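Local coordinates for uncharacterized protein TP-0789 domain-containing protein (Nitrosomonas europaea ATCC 19718, PDB 3BUU) that is of unknown function but belongs to the LolA superfamily, whose founding member carries lipoproteins across the periplasm, and so probably binds lipid or lipoprotein, at residues K146-V151 against E162-S167. Residues are numbered along the deposited sequence; the frame is centred on the assembly and turned at random.
Sequences KVLLWV and EFYSVS
L148 and E162 form a hydrogen-bonded pair in the antiparallel beta hairpin of strands 146-152 and 158-164, within the beta-rich, LolA-like fold. E162 N hydrogen-bonds L148 O at 2.8 Å, and L148 N hydrogen-bonds E162 O. V147 and F163 make the next, non-hydrogen-bonded pair. On their face, V147 CG2 packs on F163 CD1. The other face carries K146, L148, W150, E162 and Y164. L148 CG touches Y164 CE2. The E162 carboxylate lies by W150 CH2, its plane 61° from the indole. W150 NE1 is hydrogen-bonded to E123 OE1 of strand 115-125. Y164 OH donates to E162 OE1 at 2.7 Å, meeting it from above the carboxylate plane, 43° out of it. Replacing E162 with an alanine would probably leave the Y164 hydroxyl without its carboxylate mate and open a gap beside the W150 ring. K146 CG is anti to the backbone N (chi1 167°), and the chain is extended beyond it. CE lies over one face of the Y164 ring, offset toward the rim. K146 NZ lies 4.5 Å from the centroid of that ring, close to its normal, a cation-pi contact.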
# COMPACT_ATOMS: atom_id res chain seq x y z
N LYS A 146 -3.37 -8.90 -10.61
CA LYS A 146 -4.40 -9.64 -9.93
C LYS A 146 -4.10 -9.69 -8.45
O LYS A 146 -2.96 -9.97 -8.06
CB LYS A 146 -4.50 -11.09 -10.51
CG LYS A 146 -5.32 -12.05 -9.71
CD LYS A 146 -5.21 -13.47 -10.35
CE LYS A 146 -5.71 -14.53 -9.42
NZ LYS A 146 -5.74 -15.83 -10.15
N VAL A 147 -5.13 -9.45 -7.64
CA VAL A 147 -5.04 -9.60 -6.18
C VAL A 147 -6.25 -10.43 -5.75
O VAL A 147 -7.36 -10.16 -6.23
CB VAL A 147 -5.06 -8.21 -5.49
CG1 VAL A 147 -4.92 -8.36 -3.96
CG2 VAL A 147 -3.91 -7.36 -6.00
N LEU A 148 -6.10 -11.36 -4.81
CA LEU A 148 -7.24 -11.96 -4.13
C LEU A 148 -7.25 -11.38 -2.74
O LEU A 148 -6.25 -11.43 -2.03
CB LEU A 148 -7.11 -13.50 -4.07
CG LEU A 148 -7.06 -14.23 -5.41
CD1 LEU A 148 -7.09 -15.73 -5.14
CD2 LEU A 148 -8.13 -13.78 -6.36
N LEU A 149 -8.38 -10.81 -2.35
CA LEU A 149 -8.53 -10.12 -1.08
C LEU A 149 -9.62 -10.80 -0.25
O LEU A 149 -10.76 -10.93 -0.72
CB LEU A 149 -8.89 -8.64 -1.32
CG LEU A 149 -9.09 -7.81 -0.04
CD1 LEU A 149 -7.80 -7.63 0.74
CD2 LEU A 149 -9.72 -6.48 -0.38
N TRP A 150 -9.27 -11.23 0.95
CA TRP A 150 -10.22 -11.78 1.90
C TRP A 150 -10.78 -10.65 2.75
O TRP A 150 -10.01 -9.92 3.39
CB TRP A 150 -9.53 -12.80 2.81
CG TRP A 150 -9.33 -14.17 2.27
CD1 TRP A 150 -9.92 -15.29 2.75
CD2 TRP A 150 -8.47 -14.60 1.20
NE1 TRP A 150 -9.52 -16.39 2.02
CE2 TRP A 150 -8.65 -15.98 1.05
CE3 TRP A 150 -7.58 -13.94 0.34
CZ2 TRP A 150 -7.97 -16.74 0.12
CZ3 TRP A 150 -6.88 -14.69 -0.64
CH2 TRP A 150 -7.10 -16.09 -0.72
N VAL A 151 -12.10 -10.54 2.80
CA VAL A 151 -12.80 -9.50 3.54
C VAL A 151 -13.76 -10.21 4.49
O VAL A 151 -14.59 -11.03 4.06
CB VAL A 151 -13.54 -8.55 2.58
CG1 VAL A 151 -14.30 -7.51 3.40
CG2 VAL A 151 -12.58 -7.85 1.65
N GLU A 162 -3.57 -12.09 -1.44
CA GLU A 162 -2.58 -12.80 -2.28
C GLU A 162 -2.35 -11.97 -3.52
O GLU A 162 -3.32 -11.53 -4.16
CB GLU A 162 -3.11 -14.20 -2.64
CG GLU A 162 -3.21 -15.18 -1.49
CD GLU A 162 -3.75 -16.52 -1.90
OE1 GLU A 162 -4.25 -16.64 -3.01
OE2 GLU A 162 -3.73 -17.43 -1.06
N PHE A 163 -1.08 -11.76 -3.87
CA PHE A 163 -0.72 -10.87 -4.98
C PHE A 163 -0.10 -11.72 -6.07
O PHE A 163 0.79 -12.52 -5.79
CB PHE A 163 0.30 -9.82 -4.49
CG PHE A 163 -0.24 -8.96 -3.41
CD1 PHE A 163 -0.85 -7.75 -3.74
CD2 PHE A 163 -0.19 -9.37 -2.07
CE1 PHE A 163 -1.40 -6.95 -2.75
CE2 PHE A 163 -0.74 -8.57 -1.07
CZ PHE A 163 -1.33 -7.36 -1.41
N TYR A 164 -0.58 -11.52 -7.31
CA TYR A 164 -0.18 -12.37 -8.44
C TYR A 164 0.53 -11.56 -9.49
O TYR A 164 0.31 -10.33 -9.64
CB TYR A 164 -1.44 -13.00 -9.03
CG TYR A 164 -1.99 -14.05 -8.11
CD1 TYR A 164 -1.65 -15.41 -8.26
CD2 TYR A 164 -2.85 -13.70 -7.06
CE1 TYR A 164 -2.13 -16.39 -7.40
CE2 TYR A 164 -3.32 -14.68 -6.16
CZ TYR A 164 -2.96 -16.02 -6.35
OH TYR A 164 -3.35 -17.05 -5.52
N SER A 165 1.39 -12.28 -10.23
CA SER A 165 2.16 -11.67 -11.30
C SER A 165 1.34 -11.42 -12.52
O SER A 165 0.19 -11.86 -12.60
CB SER A 165 3.27 -12.61 -11.66
OG SER A 165 2.80 -13.68 -12.47
N VAL A 166 1.97 -10.77 -13.50
CA VAL A 166 1.30 -10.47 -14.77
C VAL A 166 0.89 -11.74 -15.52
O VAL A 166 0.06 -11.67 -16.44
CB VAL A 166 2.17 -9.57 -15.70
CG1 VAL A 166 2.54 -8.25 -15.03
CG2 VAL A 166 3.44 -10.31 -16.13
N SER A 167 1.49 -12.87 -15.15
CA SER A 167 1.18 -14.19 -15.71
C SER A 167 0.46 -15.14 -14.75
O SER A 167 0.36 -16.34 -15.01
CB SER A 167 2.47 -14.87 -16.19
OG SER A 167 3.25 -15.23 -15.07